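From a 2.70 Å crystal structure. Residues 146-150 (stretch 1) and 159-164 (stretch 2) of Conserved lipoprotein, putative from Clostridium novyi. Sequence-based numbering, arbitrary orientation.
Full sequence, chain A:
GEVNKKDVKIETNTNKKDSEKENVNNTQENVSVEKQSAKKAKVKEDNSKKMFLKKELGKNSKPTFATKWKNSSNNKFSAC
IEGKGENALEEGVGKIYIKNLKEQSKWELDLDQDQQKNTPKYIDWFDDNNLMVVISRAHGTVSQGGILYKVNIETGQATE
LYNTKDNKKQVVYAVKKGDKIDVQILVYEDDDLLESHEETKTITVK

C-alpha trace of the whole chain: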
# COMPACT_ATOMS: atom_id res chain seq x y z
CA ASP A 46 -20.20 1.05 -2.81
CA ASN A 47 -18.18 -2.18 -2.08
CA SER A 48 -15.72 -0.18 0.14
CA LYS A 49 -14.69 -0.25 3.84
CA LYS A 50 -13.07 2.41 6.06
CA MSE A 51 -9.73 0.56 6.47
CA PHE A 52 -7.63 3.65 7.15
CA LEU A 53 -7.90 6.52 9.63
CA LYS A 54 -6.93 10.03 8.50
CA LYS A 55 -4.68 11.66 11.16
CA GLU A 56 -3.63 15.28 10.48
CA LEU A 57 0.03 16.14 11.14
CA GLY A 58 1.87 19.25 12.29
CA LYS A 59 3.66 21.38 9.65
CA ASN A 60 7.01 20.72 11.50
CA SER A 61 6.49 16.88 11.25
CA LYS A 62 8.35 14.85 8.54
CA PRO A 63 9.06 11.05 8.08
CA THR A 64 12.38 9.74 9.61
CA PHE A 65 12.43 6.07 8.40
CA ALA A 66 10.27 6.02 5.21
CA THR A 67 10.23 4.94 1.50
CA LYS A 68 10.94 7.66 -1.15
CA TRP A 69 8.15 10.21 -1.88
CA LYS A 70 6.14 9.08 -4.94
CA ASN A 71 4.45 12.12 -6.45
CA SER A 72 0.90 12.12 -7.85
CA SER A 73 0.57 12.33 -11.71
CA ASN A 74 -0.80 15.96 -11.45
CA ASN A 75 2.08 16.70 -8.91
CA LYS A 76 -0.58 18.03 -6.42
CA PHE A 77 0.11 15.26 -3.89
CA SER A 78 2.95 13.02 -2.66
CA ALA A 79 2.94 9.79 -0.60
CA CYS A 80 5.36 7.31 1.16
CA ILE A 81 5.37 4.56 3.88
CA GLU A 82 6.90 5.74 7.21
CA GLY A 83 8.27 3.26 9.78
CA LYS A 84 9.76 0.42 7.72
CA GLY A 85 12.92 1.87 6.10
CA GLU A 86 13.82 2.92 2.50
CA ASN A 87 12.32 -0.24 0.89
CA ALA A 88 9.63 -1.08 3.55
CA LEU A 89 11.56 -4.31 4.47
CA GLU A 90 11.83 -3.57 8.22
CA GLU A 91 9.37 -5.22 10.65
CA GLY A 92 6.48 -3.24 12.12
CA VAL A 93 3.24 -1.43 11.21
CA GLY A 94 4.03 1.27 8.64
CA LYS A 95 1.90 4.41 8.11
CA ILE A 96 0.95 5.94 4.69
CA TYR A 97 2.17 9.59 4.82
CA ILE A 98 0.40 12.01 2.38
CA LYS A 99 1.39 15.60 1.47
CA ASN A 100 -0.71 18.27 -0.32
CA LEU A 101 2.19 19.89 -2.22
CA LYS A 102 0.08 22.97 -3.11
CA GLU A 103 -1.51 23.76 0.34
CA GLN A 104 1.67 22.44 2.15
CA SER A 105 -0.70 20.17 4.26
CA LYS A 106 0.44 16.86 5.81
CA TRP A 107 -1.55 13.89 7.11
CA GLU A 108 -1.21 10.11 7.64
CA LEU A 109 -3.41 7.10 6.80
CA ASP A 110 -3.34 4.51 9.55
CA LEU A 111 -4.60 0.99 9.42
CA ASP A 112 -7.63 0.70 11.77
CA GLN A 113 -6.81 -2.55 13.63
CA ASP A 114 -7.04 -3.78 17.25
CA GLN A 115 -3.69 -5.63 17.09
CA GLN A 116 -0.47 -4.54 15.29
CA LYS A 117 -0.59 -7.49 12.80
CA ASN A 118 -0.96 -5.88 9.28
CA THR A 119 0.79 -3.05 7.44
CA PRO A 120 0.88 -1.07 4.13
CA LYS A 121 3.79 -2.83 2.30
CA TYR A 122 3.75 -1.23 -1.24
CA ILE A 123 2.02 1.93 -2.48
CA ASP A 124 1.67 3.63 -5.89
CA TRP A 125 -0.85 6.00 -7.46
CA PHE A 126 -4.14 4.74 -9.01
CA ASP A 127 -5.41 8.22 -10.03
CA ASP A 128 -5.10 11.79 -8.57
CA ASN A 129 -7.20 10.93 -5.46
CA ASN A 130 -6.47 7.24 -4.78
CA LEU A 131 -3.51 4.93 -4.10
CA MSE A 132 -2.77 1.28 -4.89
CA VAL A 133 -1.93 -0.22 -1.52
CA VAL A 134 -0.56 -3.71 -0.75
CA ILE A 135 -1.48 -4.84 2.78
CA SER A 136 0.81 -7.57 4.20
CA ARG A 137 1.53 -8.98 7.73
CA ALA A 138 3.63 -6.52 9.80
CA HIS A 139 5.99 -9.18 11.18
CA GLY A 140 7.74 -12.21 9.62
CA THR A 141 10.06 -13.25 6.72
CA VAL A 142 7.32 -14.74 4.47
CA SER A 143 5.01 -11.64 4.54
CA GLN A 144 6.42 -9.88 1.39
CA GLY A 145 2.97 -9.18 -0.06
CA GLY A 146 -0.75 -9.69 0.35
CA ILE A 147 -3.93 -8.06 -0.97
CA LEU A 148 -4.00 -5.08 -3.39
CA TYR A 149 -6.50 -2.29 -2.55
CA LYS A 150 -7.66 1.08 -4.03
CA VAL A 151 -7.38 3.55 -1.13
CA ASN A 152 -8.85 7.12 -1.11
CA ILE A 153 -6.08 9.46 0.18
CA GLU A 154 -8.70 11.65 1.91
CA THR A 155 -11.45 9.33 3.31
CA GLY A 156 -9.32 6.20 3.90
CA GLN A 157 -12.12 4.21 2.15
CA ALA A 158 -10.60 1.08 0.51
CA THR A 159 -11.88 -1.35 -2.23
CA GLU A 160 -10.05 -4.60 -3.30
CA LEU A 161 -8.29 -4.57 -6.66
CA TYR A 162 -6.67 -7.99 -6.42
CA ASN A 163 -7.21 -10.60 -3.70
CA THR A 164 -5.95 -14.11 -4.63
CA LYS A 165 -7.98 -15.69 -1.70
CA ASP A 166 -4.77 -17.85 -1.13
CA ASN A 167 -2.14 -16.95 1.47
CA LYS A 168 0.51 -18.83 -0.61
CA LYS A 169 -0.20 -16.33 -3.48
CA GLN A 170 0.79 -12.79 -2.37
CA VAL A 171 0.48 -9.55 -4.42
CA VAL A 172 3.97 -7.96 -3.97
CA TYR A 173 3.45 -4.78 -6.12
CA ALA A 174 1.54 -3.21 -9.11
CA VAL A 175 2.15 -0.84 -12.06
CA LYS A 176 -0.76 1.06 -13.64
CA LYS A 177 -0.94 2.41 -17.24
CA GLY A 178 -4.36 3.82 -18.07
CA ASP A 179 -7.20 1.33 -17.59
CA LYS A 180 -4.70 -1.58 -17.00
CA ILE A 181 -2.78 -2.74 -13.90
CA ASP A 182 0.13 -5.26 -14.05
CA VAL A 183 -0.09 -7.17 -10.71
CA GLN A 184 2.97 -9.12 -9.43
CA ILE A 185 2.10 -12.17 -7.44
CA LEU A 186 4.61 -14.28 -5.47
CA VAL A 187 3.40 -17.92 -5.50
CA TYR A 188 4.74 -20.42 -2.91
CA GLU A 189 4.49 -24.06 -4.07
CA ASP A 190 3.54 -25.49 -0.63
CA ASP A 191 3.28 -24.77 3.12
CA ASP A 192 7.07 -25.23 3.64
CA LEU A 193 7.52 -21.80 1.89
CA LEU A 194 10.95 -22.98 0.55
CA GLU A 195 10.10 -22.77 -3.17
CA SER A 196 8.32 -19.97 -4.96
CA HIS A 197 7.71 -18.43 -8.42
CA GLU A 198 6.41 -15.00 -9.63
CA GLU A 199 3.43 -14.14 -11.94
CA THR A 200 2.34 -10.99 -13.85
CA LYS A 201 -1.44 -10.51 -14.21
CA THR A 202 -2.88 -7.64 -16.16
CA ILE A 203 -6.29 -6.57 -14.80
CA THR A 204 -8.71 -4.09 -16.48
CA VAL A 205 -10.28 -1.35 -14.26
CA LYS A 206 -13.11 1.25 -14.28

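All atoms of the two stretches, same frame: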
# COMPACT_ATOMS: atom_id res chain seq x y z
N GLY A 146 0.57 -9.32 -0.13
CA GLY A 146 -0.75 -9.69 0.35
C GLY A 146 -1.85 -9.33 -0.62
O GLY A 146 -1.88 -9.82 -1.75
N ILE A 147 -2.77 -8.47 -0.16
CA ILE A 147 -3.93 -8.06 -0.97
C ILE A 147 -3.70 -6.65 -1.47
O ILE A 147 -3.21 -5.80 -0.71
CB ILE A 147 -5.25 -8.21 -0.16
CG1 ILE A 147 -5.41 -9.65 0.39
CG2 ILE A 147 -6.46 -7.83 -1.00
CD1 ILE A 147 -6.27 -9.81 1.62
N LEU A 148 -4.07 -6.39 -2.75
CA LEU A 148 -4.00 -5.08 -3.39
C LEU A 148 -5.37 -4.41 -3.25
O LEU A 148 -6.42 -5.03 -3.51
CB LEU A 148 -3.59 -5.23 -4.88
CG LEU A 148 -3.33 -3.99 -5.74
CD1 LEU A 148 -2.04 -3.34 -5.38
CD2 LEU A 148 -3.18 -4.40 -7.20
N TYR A 149 -5.35 -3.15 -2.77
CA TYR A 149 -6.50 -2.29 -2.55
C TYR A 149 -6.36 -0.97 -3.27
O TYR A 149 -5.23 -0.52 -3.51
CB TYR A 149 -6.66 -1.98 -1.05
CG TYR A 149 -6.94 -3.17 -0.15
CD1 TYR A 149 -8.24 -3.58 0.11
CD2 TYR A 149 -5.90 -3.85 0.47
CE1 TYR A 149 -8.50 -4.68 0.92
CE2 TYR A 149 -6.15 -4.94 1.31
CZ TYR A 149 -7.45 -5.35 1.53
OH TYR A 149 -7.67 -6.39 2.41
N LYS A 150 -7.53 -0.29 -3.52
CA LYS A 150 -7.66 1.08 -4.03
C LYS A 150 -8.03 1.91 -2.83
O LYS A 150 -9.11 1.69 -2.27
CB LYS A 150 -8.71 1.19 -5.14
CG LYS A 150 -8.84 2.59 -5.75
CD LYS A 150 -9.85 2.62 -6.89
CE LYS A 150 -11.18 3.21 -6.52
NZ LYS A 150 -11.55 4.33 -7.43
N THR A 159 -11.19 -0.31 -1.44
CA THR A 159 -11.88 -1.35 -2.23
C THR A 159 -10.79 -2.30 -2.78
O THR A 159 -9.75 -1.80 -3.19
CB THR A 159 -12.80 -0.79 -3.37
OG1 THR A 159 -12.04 -0.47 -4.53
CG2 THR A 159 -13.57 0.44 -2.98
N GLU A 160 -11.03 -3.63 -2.79
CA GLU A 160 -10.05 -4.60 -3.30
C GLU A 160 -9.84 -4.44 -4.78
O GLU A 160 -10.81 -4.22 -5.51
CB GLU A 160 -10.49 -6.05 -3.04
CG GLU A 160 -10.60 -6.51 -1.60
CD GLU A 160 -10.99 -7.97 -1.45
OE1 GLU A 160 -11.21 -8.65 -2.48
OE2 GLU A 160 -11.11 -8.44 -0.29
N LEU A 161 -8.59 -4.59 -5.23
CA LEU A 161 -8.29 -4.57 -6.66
C LEU A 161 -7.90 -5.96 -7.08
O LEU A 161 -8.18 -6.39 -8.20
CB LEU A 161 -7.16 -3.59 -6.99
CG LEU A 161 -7.48 -2.14 -7.09
CD1 LEU A 161 -6.20 -1.33 -7.22
CD2 LEU A 161 -8.37 -1.87 -8.26
N TYR A 162 -7.17 -6.65 -6.18
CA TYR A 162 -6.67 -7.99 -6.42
C TYR A 162 -6.45 -8.73 -5.11
O TYR A 162 -5.51 -8.45 -4.39
CB TYR A 162 -5.36 -7.96 -7.25
CG TYR A 162 -5.13 -9.25 -8.00
CD1 TYR A 162 -4.77 -10.41 -7.32
CD2 TYR A 162 -5.37 -9.34 -9.36
CE1 TYR A 162 -4.60 -11.62 -7.99
CE2 TYR A 162 -5.24 -10.56 -10.04
CZ TYR A 162 -4.87 -11.69 -9.34
OH TYR A 162 -4.70 -12.90 -9.97
N ASN A 163 -7.31 -9.69 -4.83
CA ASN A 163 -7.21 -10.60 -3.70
C ASN A 163 -7.19 -12.00 -4.28
O ASN A 163 -8.18 -12.39 -4.91
CB ASN A 163 -8.37 -10.40 -2.74
CG ASN A 163 -8.40 -11.37 -1.58
OD1 ASN A 163 -7.61 -12.31 -1.48
ND2 ASN A 163 -9.32 -11.14 -0.66
N THR A 164 -6.09 -12.76 -4.09
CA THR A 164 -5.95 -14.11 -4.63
C THR A 164 -6.76 -15.16 -3.84
O THR A 164 -6.85 -16.30 -4.29
CB THR A 164 -4.48 -14.57 -4.66
OG1 THR A 164 -4.07 -14.82 -3.33
CG2 THR A 164 -3.53 -13.58 -5.32
O HOH W 1 -9.98 -7.61 1.85

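The carbonyl oxygen of Leu148 accepts two backbone hydrogen bonds from consecutive residues, the signature of a beta bulge. Leu161 N donates to Leu148 O at 2.8 Å and Tyr162 N donates to the same Leu148 O at 3.2 Å, both nearly linear. One residue on the first stretch thus faces two on the second, and the antiparallel register shifts by one between Leu148 and Tyr149.

On each side of the bulge the pairing is regular. Leu148 N donates to Tyr162 O at 3.0 Å, closing the ring of that hydrogen-bonded pair. At the other end, Lys150 N donates to Thr159 O at 2.7 Å, and Thr159 N returns the bond to Lys150 O at 3.0 Å. Between them, Tyr149 and Glu160 form a non-hydrogen-bonded pair with CA atoms 4.3 Å apart, where Tyr149 CA also makes a CA-H...O contact with Thr159 O at 3.3 Å.

The extra residue is Leu161, at which the second stretch turns a corner. Its phi/psi of -110/-37° departs from extended geometry, and its CA-to-CB bond points toward the first stretch. An apolar side chain suits this position: Leu161 CB lies 4.0 Å from Leu148 CG, while Leu161 CG comes within 4.1 Å of Lys150 CB, so that the leucine meets the aliphatic base of the lysine as well as the buried Leu148. On the same face Leu148 CB packs 4.0 Å from Tyr162 CB, although the tyrosine ring leads away. Thr159 shares this face, its OG1 3.8 Å from Lys150 CB; the beta-branched threonine is well suited to an extended strand. Past its CB, the long lysine chain carries its charged amine away from the second stretch.

Tyr149 and Glu160 have diverging side chains, yet they still meet: Tyr149 CE1 lies 3.8 Å from Glu160 CG, a contact between the ring and the methylene part of the glutamate. Their polar ends are joined by a water, which lies 2.7 Å from Tyr149 OH and donates a hydrogen bond to Glu160 OE2 at 2.6 Å. The carboxylate can accept more than one bond, and Asn163 ND2 also donates to Glu160 OE2, at 3.3 Å, tying together residues before and after the corner. Ile147 adds a van der Waals contact, its CG2 3.6 Å from Asn163 CB. Asparagine can both donate through its amide to Glu160 and lie against Ile147.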